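PDB 5TR7: D-alanyl-D-alanine carboxypeptidase from Vibrio cholerae, which probably removes the terminal D-alanine from peptidoglycan precursor peptides as a serine-type carboxypeptidase of the peptidase S11 family. Local coordinates for residues Asp28-Pro33 and Asn145-Pro150; Lys193-Asp198 and Glu239-Leu244; Leu56-Val61 and Val85-Leu90. All blocks are in the same frame, centred on the assembly; numbering follows the deposited sequence.

Contact 1: Asp28-Pro33 and Asn145-Pro150; sequences DTKLSP and NLYSTP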
loop_
_atom_site.group_PDB
_atom_site.type_symbol
_atom_site.label_atom_id
_atom_site.label_comp_id
_atom_site.label_asym_id
_atom_site.label_seq_id
_atom_site.Cartn_x
_atom_site.Cartn_y
_atom_site.Cartn_z
ATOM N N ASP A 28 9.417 13.869 -6.920
ATOM C CA ASP A 28 10.314 12.900 -7.501
ATOM C C ASP A 28 11.548 12.678 -6.650
ATOM O O ASP A 28 12.530 12.112 -7.144
ATOM C CB ASP A 28 10.711 13.308 -8.931
ATOM C CG ASP A 28 9.541 13.325 -9.867
ATOM O OD1 ASP A 28 8.727 12.386 -9.865
ATOM O OD2 ASP A 28 9.407 14.307 -10.616
ATOM N N THR A 29 11.513 13.043 -5.367
ATOM C CA THR A 29 12.721 12.771 -4.611
ATOM C C THR A 29 12.581 11.449 -3.800
ATOM O O THR A 29 11.561 11.149 -3.145
ATOM C CB THR A 29 13.275 13.980 -3.830
ATOM O OG1 THR A 29 12.316 14.479 -2.901
ATOM C CG2 THR A 29 13.805 15.057 -4.720
ATOM N N LYS A 30 13.620 10.647 -3.926
ATOM C CA LYS A 30 13.730 9.323 -3.333
ATOM C C LYS A 30 13.643 9.253 -1.845
ATOM O O LYS A 30 14.214 10.067 -1.126
ATOM C CB LYS A 30 14.977 8.558 -3.841
ATOM C CG LYS A 30 14.723 8.068 -5.269
ATOM C CD LYS A 30 15.933 7.451 -5.938
ATOM C CE LYS A 30 15.501 7.038 -7.339
ATOM N NZ LYS A 30 16.688 6.509 -8.028
ATOM N N LEU A 31 12.907 8.230 -1.429
ATOM C CA LEU A 31 12.586 7.909 -0.061
ATOM C C LEU A 31 12.516 6.411 0.072
ATOM O O LEU A 31 12.314 5.689 -0.891
ATOM C CB LEU A 31 11.143 8.327 0.224
ATOM C CG LEU A 31 10.804 9.776 0.238
ATOM C CD1 LEU A 31 9.277 9.836 0.180
ATOM C CD2 LEU A 31 11.409 10.440 1.479
ATOM N N SER A 32 12.465 6.011 1.327
ATOM C CA SER A 32 12.355 4.641 1.733
ATOM C C SER A 32 10.815 4.506 1.931
ATOM O O SER A 32 10.226 5.206 2.717
ATOM C CB SER A 32 13.219 4.516 2.993
ATOM O OG SER A 32 13.541 3.192 3.277
ATOM N N PRO A 33 10.135 3.668 1.131
ATOM C CA PRO A 33 8.657 3.586 1.186
ATOM C C PRO A 33 8.065 2.724 2.283
ATOM O O PRO A 33 6.867 2.837 2.621
ATOM C CB PRO A 33 8.298 2.991 -0.166
ATOM C CG PRO A 33 9.450 2.107 -0.482
ATOM C CD PRO A 33 10.653 2.854 0.026
ATOM N N ASN A 145 18.908 -0.257 -1.316
ATOM C CA ASN A 145 18.316 -0.351 -2.653
ATOM C C ASN A 145 16.807 -0.480 -2.748
ATOM O O ASN A 145 16.280 -0.835 -3.816
ATOM C CB ASN A 145 18.997 -1.473 -3.456
ATOM C CG ASN A 145 20.177 -0.956 -4.230
ATOM O OD1 ASN A 145 20.089 0.108 -4.857
ATOM N ND2 ASN A 145 21.259 -1.705 -4.251
ATOM N N LEU A 146 16.116 -0.218 -1.649
ATOM C CA LEU A 146 14.636 -0.246 -1.636
ATOM C C LEU A 146 14.231 1.207 -1.557
ATOM O O LEU A 146 14.487 1.863 -0.566
ATOM C CB LEU A 146 14.099 -1.050 -0.464
ATOM C CG LEU A 146 12.594 -1.046 -0.157
ATOM C CD1 LEU A 146 11.722 -1.223 -1.374
ATOM C CD2 LEU A 146 12.271 -2.125 0.872
ATOM N N TYR A 147 13.662 1.732 -2.630
ATOM C CA TYR A 147 13.261 3.144 -2.647
ATOM C C TYR A 147 12.166 3.425 -3.644
ATOM O O TYR A 147 11.956 2.667 -4.580
ATOM C CB TYR A 147 14.482 4.045 -2.959
ATOM C CG TYR A 147 15.170 3.715 -4.264
ATOM C CD1 TYR A 147 14.609 4.082 -5.498
ATOM C CD2 TYR A 147 16.360 3.037 -4.267
ATOM C CE1 TYR A 147 15.211 3.753 -6.693
ATOM C CE2 TYR A 147 17.013 2.724 -5.452
ATOM C CZ TYR A 147 16.456 3.077 -6.636
ATOM O OH TYR A 147 17.163 2.727 -7.737
ATOM N N SER A 148 11.482 4.537 -3.443
ATOM C CA SER A 148 10.456 4.969 -4.359
ATOM C C SER A 148 10.355 6.464 -4.217
ATOM O O SER A 148 11.288 7.093 -3.699
ATOM C CB SER A 148 9.118 4.295 -4.116
ATOM O OG SER A 148 8.209 4.615 -5.162
ATOM N N THR A 149 9.275 7.032 -4.755
ATOM C CA THR A 149 9.013 8.474 -4.688
ATOM C C THR A 149 7.505 8.668 -4.536
ATOM O O THR A 149 6.710 7.769 -4.912
ATOM C CB THR A 149 9.428 9.239 -5.974
ATOM O OG1 THR A 149 8.603 8.810 -7.063
ATOM C CG2 THR A 149 10.898 9.031 -6.344
ATOM N N PRO A 150 7.098 9.834 -3.990
ATOM C CA PRO A 150 5.681 10.115 -3.862
ATOM C C PRO A 150 4.940 9.981 -5.173
ATOM O O PRO A 150 3.802 9.503 -5.190
ATOM C CB PRO A 150 5.647 11.569 -3.431
ATOM C CG PRO A 150 6.907 11.740 -2.661
ATOM C CD PRO A 150 7.915 10.816 -3.263
#

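Contact 2: Lys193-Asp198 and Glu239-Leu244; sequences KSMNVD and ESKKLL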
loop_
_atom_site.group_PDB
_atom_site.type_symbol
_atom_site.label_atom_id
_atom_site.label_comp_id
_atom_site.label_asym_id
_atom_site.label_seq_id
_atom_site.Cartn_x
_atom_site.Cartn_y
_atom_site.Cartn_z
ATOM N N LYS A 193 -16.848 10.427 7.999
ATOM C CA LYS A 193 -18.187 10.492 7.415
ATOM C C LYS A 193 -18.423 11.563 6.369
ATOM O O LYS A 193 -19.337 11.424 5.568
ATOM C CB LYS A 193 -19.182 10.631 8.580
ATOM C CG LYS A 193 -19.268 9.278 9.300
ATOM C CD LYS A 193 -19.630 9.393 10.763
ATOM C CE LYS A 193 -18.415 9.904 11.548
ATOM N NZ LYS A 193 -18.717 10.199 12.984
ATOM N N SER A 194 -17.706 12.682 6.453
ATOM C CA SER A 194 -17.821 13.759 5.475
ATOM C C SER A 194 -17.196 13.407 4.112
ATOM O O SER A 194 -17.453 14.100 3.145
ATOM C CB SER A 194 -17.195 15.078 5.984
ATOM O OG SER A 194 -15.788 14.988 6.192
ATOM N N MET A 195 -16.359 12.384 4.040
ATOM C CA MET A 195 -15.623 12.032 2.798
ATOM C C MET A 195 -15.748 10.563 2.437
ATOM O O MET A 195 -15.977 9.733 3.289
ATOM C CB MET A 195 -14.124 12.298 2.908
ATOM C CG MET A 195 -13.622 13.665 2.506
ATOM S SD MET A 195 -11.982 13.566 1.610
ATOM C CE MET A 195 -11.735 15.368 1.410
ATOM N N ASN A 196 -15.597 10.255 1.150
ATOM C CA ASN A 196 -15.640 8.891 0.663
ATOM C C ASN A 196 -14.212 8.445 0.296
ATOM O O ASN A 196 -13.823 8.403 -0.861
ATOM C CB ASN A 196 -16.607 8.753 -0.512
ATOM C CG ASN A 196 -18.025 9.343 -0.202
ATOM O OD1 ASN A 196 -18.990 8.613 0.134
ATOM N ND2 ASN A 196 -18.131 10.696 -0.238
ATOM N N VAL A 197 -13.433 8.165 1.324
ATOM C CA VAL A 197 -12.079 7.655 1.233
ATOM C C VAL A 197 -12.192 6.153 1.286
ATOM O O VAL A 197 -12.742 5.588 2.234
ATOM C CB VAL A 197 -11.266 8.106 2.430
ATOM C CG1 VAL A 197 -9.861 7.551 2.336
ATOM C CG2 VAL A 197 -11.232 9.633 2.477
ATOM N N ASP A 198 -11.713 5.476 0.251
ATOM C CA ASP A 198 -11.816 4.035 0.179
ATOM C C ASP A 198 -10.433 3.337 0.028
ATOM O O ASP A 198 -10.357 2.183 -0.331
ATOM C CB ASP A 198 -12.827 3.672 -0.947
ATOM C CG ASP A 198 -12.363 4.124 -2.322
ATOM O OD1 ASP A 198 -11.226 4.670 -2.426
ATOM O OD2 ASP A 198 -13.155 3.953 -3.298
ATOM N N GLU A 239 -3.607 16.165 7.113
ATOM C CA GLU A 239 -2.973 16.728 5.959
ATOM C C GLU A 239 -3.492 16.047 4.701
ATOM O O GLU A 239 -3.657 16.704 3.679
ATOM C CB GLU A 239 -1.453 16.624 6.074
ATOM C CG GLU A 239 -0.886 17.342 7.314
ATOM C CD GLU A 239 -1.260 18.820 7.435
ATOM O OE1 GLU A 239 -2.012 19.191 8.351
ATOM O OE2 GLU A 239 -0.903 19.593 6.561
ATOM N N SER A 240 -3.795 14.763 4.771
ATOM C CA SER A 240 -4.345 14.074 3.602
ATOM C C SER A 240 -5.730 14.589 3.286
ATOM O O SER A 240 -6.061 14.789 2.117
ATOM C CB SER A 240 -4.370 12.557 3.843
ATOM O OG SER A 240 -3.033 12.117 3.910
ATOM N N LYS A 241 -6.507 14.851 4.339
ATOM C CA LYS A 241 -7.873 15.373 4.159
ATOM C C LYS A 241 -7.779 16.756 3.512
ATOM O O LYS A 241 -8.515 17.009 2.563
ATOM C CB LYS A 241 -8.705 15.391 5.469
ATOM C CG LYS A 241 -10.149 15.632 5.259
ATOM C CD LYS A 241 -10.987 15.775 6.532
ATOM C CE LYS A 241 -12.487 15.718 6.160
ATOM N NZ LYS A 241 -13.393 15.814 7.336
ATOM N N LYS A 242 -6.809 17.597 3.927
ATOM C CA LYS A 242 -6.676 18.945 3.336
ATOM C C LYS A 242 -6.304 18.801 1.884
ATOM O O LYS A 242 -6.873 19.448 1.036
ATOM C CB LYS A 242 -5.579 19.815 3.950
ATOM C CG LYS A 242 -5.834 20.326 5.324
ATOM C CD LYS A 242 -4.561 20.913 5.957
ATOM C CE LYS A 242 -4.886 21.181 7.419
ATOM N NZ LYS A 242 -3.668 21.294 8.265
ATOM N N LEU A 243 -5.324 17.976 1.620
ATOM C CA LEU A 243 -4.872 17.788 0.280
ATOM C C LEU A 243 -6.015 17.367 -0.585
ATOM O O LEU A 243 -6.211 17.911 -1.619
ATOM C CB LEU A 243 -3.767 16.762 0.253
ATOM C CG LEU A 243 -2.804 16.802 -0.903
ATOM C CD1 LEU A 243 -2.397 18.206 -1.266
ATOM C CD2 LEU A 243 -1.602 15.956 -0.594
ATOM N N LEU A 244 -6.786 16.400 -0.138
ATOM C CA LEU A 244 -7.918 15.894 -0.924
ATOM C C LEU A 244 -9.013 16.947 -1.108
ATOM O O LEU A 244 -9.523 17.095 -2.224
ATOM C CB LEU A 244 -8.510 14.621 -0.311
ATOM C CG LEU A 244 -7.661 13.363 -0.397
ATOM C CD1 LEU A 244 -8.154 12.309 0.592
ATOM C CD2 LEU A 244 -7.626 12.776 -1.785
#

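Contact 3: Leu56-Val61 and Val85-Leu90; sequences LNDDVV and VKVSDL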
loop_
_atom_site.group_PDB
_atom_site.type_symbol
_atom_site.label_atom_id
_atom_site.label_comp_id
_atom_site.label_asym_id
_atom_site.label_seq_id
_atom_site.Cartn_x
_atom_site.Cartn_y
_atom_site.Cartn_z
ATOM N N LEU A 56 -8.009 -17.647 -4.787
ATOM C CA LEU A 56 -8.276 -17.155 -3.468
ATOM C C LEU A 56 -8.543 -18.321 -2.466
ATOM O O LEU A 56 -8.338 -18.169 -1.280
ATOM C CB LEU A 56 -9.482 -16.231 -3.535
ATOM C CG LEU A 56 -9.334 -14.970 -4.347
ATOM C CD1 LEU A 56 -10.604 -14.189 -4.334
ATOM C CD2 LEU A 56 -8.201 -14.103 -3.784
ATOM N N ASN A 57 -8.933 -19.485 -2.983
ATOM C CA ASN A 57 -9.222 -20.684 -2.180
ATOM C C ASN A 57 -8.001 -21.610 -1.986
ATOM O O ASN A 57 -8.116 -22.605 -1.273
ATOM C CB ASN A 57 -10.388 -21.495 -2.779
ATOM C CG ASN A 57 -11.733 -20.756 -2.713
ATOM O OD1 ASN A 57 -12.006 -20.031 -1.779
ATOM N ND2 ASN A 57 -12.609 -20.986 -3.708
ATOM N N ASP A 58 -6.836 -21.304 -2.572
ATOM C CA ASP A 58 -5.651 -22.154 -2.334
ATOM C C ASP A 58 -5.195 -22.070 -0.915
ATOM O O ASP A 58 -5.310 -21.016 -0.266
ATOM C CB ASP A 58 -4.395 -21.678 -3.112
ATOM C CG ASP A 58 -4.563 -21.694 -4.587
ATOM O OD1 ASP A 58 -5.341 -22.541 -5.075
ATOM O OD2 ASP A 58 -3.908 -20.852 -5.259
ATOM N N ASP A 59 -4.641 -23.179 -0.456
ATOM C CA ASP A 59 -4.065 -23.314 0.840
ATOM C C ASP A 59 -2.590 -23.001 0.646
ATOM O O ASP A 59 -1.909 -23.622 -0.133
ATOM C CB ASP A 59 -4.239 -24.751 1.319
ATOM C CG ASP A 59 -5.676 -25.130 1.472
ATOM O OD1 ASP A 59 -6.439 -24.442 2.155
ATOM O OD2 ASP A 59 -6.055 -26.133 0.913
ATOM N N VAL A 60 -2.088 -22.039 1.365
ATOM C CA VAL A 60 -0.719 -21.680 1.218
ATOM C C VAL A 60 0.105 -22.195 2.350
ATOM O O VAL A 60 -0.233 -21.978 3.506
ATOM C CB VAL A 60 -0.560 -20.135 1.206
ATOM C CG1 VAL A 60 0.890 -19.774 0.909
ATOM C CG2 VAL A 60 -1.464 -19.510 0.152
ATOM N N VAL A 61 1.225 -22.808 2.009
ATOM C CA VAL A 61 2.193 -23.298 2.974
ATOM C C VAL A 61 2.901 -22.103 3.627
ATOM O O VAL A 61 3.298 -21.139 2.961
ATOM C CB VAL A 61 3.312 -24.069 2.283
ATOM C CG1 VAL A 61 4.331 -24.562 3.305
ATOM C CG2 VAL A 61 2.750 -25.247 1.509
ATOM N N VAL A 85 -2.640 -21.511 5.215
ATOM C CA VAL A 85 -3.563 -20.391 5.313
ATOM C C VAL A 85 -4.094 -20.154 3.890
ATOM O O VAL A 85 -3.369 -20.297 2.920
ATOM C CB VAL A 85 -2.854 -19.098 5.779
ATOM C CG1 VAL A 85 -3.845 -17.958 5.902
ATOM C CG2 VAL A 85 -2.127 -19.311 7.098
ATOM N N LYS A 86 -5.353 -19.760 3.782
ATOM C CA LYS A 86 -5.930 -19.433 2.495
ATOM C C LYS A 86 -5.387 -18.126 1.918
ATOM O O LYS A 86 -5.023 -17.219 2.651
ATOM C CB LYS A 86 -7.430 -19.378 2.603
ATOM C CG LYS A 86 -7.899 -20.803 2.941
ATOM C CD LYS A 86 -9.358 -21.052 2.778
ATOM C CE LYS A 86 -9.844 -20.715 1.348
ATOM N NZ LYS A 86 -11.242 -21.084 0.914
ATOM N N VAL A 87 -5.300 -18.070 0.589
ATOM C CA VAL A 87 -4.847 -16.880 -0.156
ATOM C C VAL A 87 -5.664 -15.651 0.219
ATOM O O VAL A 87 -5.089 -14.649 0.525
ATOM C CB VAL A 87 -4.908 -17.087 -1.683
ATOM C CG1 VAL A 87 -4.832 -15.778 -2.445
ATOM C CG2 VAL A 87 -3.792 -18.001 -2.122
ATOM N N SER A 88 -6.981 -15.739 0.251
ATOM C CA SER A 88 -7.761 -14.553 0.644
ATOM C C SER A 88 -7.426 -14.018 2.014
ATOM O O SER A 88 -7.364 -12.842 2.201
ATOM C CB SER A 88 -9.265 -14.775 0.532
ATOM O OG SER A 88 -9.670 -15.748 1.418
ATOM N N ASP A 89 -7.091 -14.891 2.942
ATOM C CA ASP A 89 -6.784 -14.541 4.291
ATOM C C ASP A 89 -5.398 -13.903 4.350
ATOM O O ASP A 89 -5.214 -12.873 5.018
ATOM C CB ASP A 89 -6.901 -15.753 5.188
ATOM C CG ASP A 89 -8.307 -16.209 5.377
ATOM O OD1 ASP A 89 -9.151 -15.321 5.671
ATOM O OD2 ASP A 89 -8.555 -17.456 5.345
ATOM N N LEU A 90 -4.420 -14.484 3.668
ATOM C CA LEU A 90 -3.109 -13.862 3.643
ATOM C C LEU A 90 -3.166 -12.436 3.033
ATOM O O LEU A 90 -2.466 -11.503 3.476
ATOM C CB LEU A 90 -2.107 -14.725 2.852
ATOM C CG LEU A 90 -1.604 -15.985 3.583
ATOM C CD1 LEU A 90 -0.713 -16.802 2.625
ATOM C CD2 LEU A 90 -0.836 -15.686 4.875
#

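Contact 1: Asp28-Pro33 and Asn145-Pro150
Leu31 and Ser148 pair through their backbones in a single antiparallel bridge between two loops. Leu31 N gives a hydrogen bond to Ser148 O at 3.0 Å, and Ser148 N returns one to Leu31 O at 2.9 Å. Two CA-H...O contacts flank these bonds: Lys30 CA lies 3.3 Å from Ser148 O, and Tyr147 CA meets Leu31 O.

A CH-pi contact covers the solvent side. The extended chain of Lys30 crosses the Tyr147 ring with CD over one face, 4.1 Å from the centroid, while CE and NZ follow the CE1 side, NZ ending beside CE1 and CZ. A lysine suits this place because its methylenes can lie on the ring while the ammonium stays beside the ring's rim.

Apolar contacts fill the inner side. Leu31 CD1 meets Pro150 CD at 3.8 Å, the side chains crossing at about a right angle, and Pro33 CG approaches Leu146 CD1 at 4.1 Å.

Thr149 is the N-cap of helix 150-163: its OG1 bonds Asp152 N, while its CG2 rests 3.6 Å from Asp28 O.

The bridge thus joins the loop leading to helix 37-50 with the start of helix 150-163, while Leu31 and Pro150 both rest on Met228 of strand 221-230.

Contact 2: Lys193-Asp198 and Glu239-Leu244
Lys241 reaches from helix 233-251 to Ser194 with a fully stretched side chain. Its CG stands anti to the backbone N (chi1 -168°), and at this first step beyond CB it passes Met195 CE at 4.2 Å. The chain stays extended; CE comes within 3.4 Å of Ser194 OG, and NZ donates a hydrogen bond of 2.8 Å to that oxygen. Lysine fits because its long aliphatic stem can run past a methionine before its charge meets Ser194 and Asp192. NZ also forms a salt bridge with Asp192, whose carboxylate is hydrogen-bonded to Ser194 OG as well, so ammonium, hydroxyl and carboxylate make a compact polar group.

Beneath it the contact is apolar. Met195, bent at chi2 (-142°), crosses Leu244 obliquely and sets CE 3.7 Å from Leu244 CB. The flexible thioether can follow the helix surface, CE lying 3.8 Å from Lys241 O. Val197 CG2 adds a looser approach to Leu244 CD1 at 4.5 Å.

The helix after strand 221-230 thus packs on the antiparallel sheet of the penicillin-binding/beta-lactamase-type fold: Leu244 reaches strands 209-218 and 221-230, while Met195, in the same segment as edge strand 196-205, also touches Ser245 and Phe248.

Contact 3: Leu56-Val61 and Val85-Leu90
Leu56 meets the start of helix 87-95 through its carbonyl, at Ser88, and its side chain, at Val87. The carbonyl oxygen of Leu56 accepts Ser88 N at 3.2 Å, while CD2 packs crosswise on Val87 CG1 at 4.0 Å. Asn57 follows with a polar link: Lys86 NZ donates to OD1 at 3.0 Å from above the carbonyl plane, 37° out of it. The lysine chain bends at chi3 (56°), which turns CE back over Asn57 CA, and the two side chains lie side by side.

At Asp58 the chain approaches through its carbonyl, which takes Val87 N at 3.1 Å and is also met by Lys86 CA in a CA-H...O contact. The Asp58 carboxylate serves elsewhere, OD2 accepting bonds from Ser55 N and His109 NE2. Asp59 forms a non-hydrogen-bonded antiparallel pair with Lys86; the two share one face of the small sheet, and Asp59 OD1 lies near CG of the lysine without reaching its ammonium.

Val60 then pairs with Val85 through two backbone bonds, the shorter being Val60 N to Val85 O at 2.7 Å. On the other face, Val60 CG2 meets Val87 CG2 at 3.6 Å and CB meets Leu90 CD1. Branched valines suit this buried side, which His109 and Met106 of helix 100-111 also line.

The chemistry is thus divided. Apolar branches seal the inner face; the other carries Asp59 and Lys86, with one side-chain hydrogen bond, from Lys86 to Asn57. Lys86 is also the N-cap residue of helix 87-95, and just past it the N-H groups of Val87 and Ser88, at the helix start, are taken by the carbonyls of Asp58 and Leu56. A strand-to-helix junction is thereby tied to the neighbouring strand and the turn before it.

How the contacts relate
Contacts 1 and 3 both join parts of the peptidase region, contact 3 falling in the sequence between the two segments of contact 1; contact 2 forms later. Contacts 1 and 2 are the nearest pair, centres 24 Å and nearest atoms about 9 Å apart. Contact 3 lies across the chain's centre from both, its centre 31 Å from contact 1 and 33 Å from contact 2. The Leu146 side chain of contact 1 is about 9 Å from that of the predicted catalytic Lys38, the Leu90 side chain of contact 3 about 11 Å. Helix 233-251, which supplies 239-244 of contact 2, also carries Glu233, Arg236 and Lys237 of the nitrite pocket. The three contacts do not touch one another.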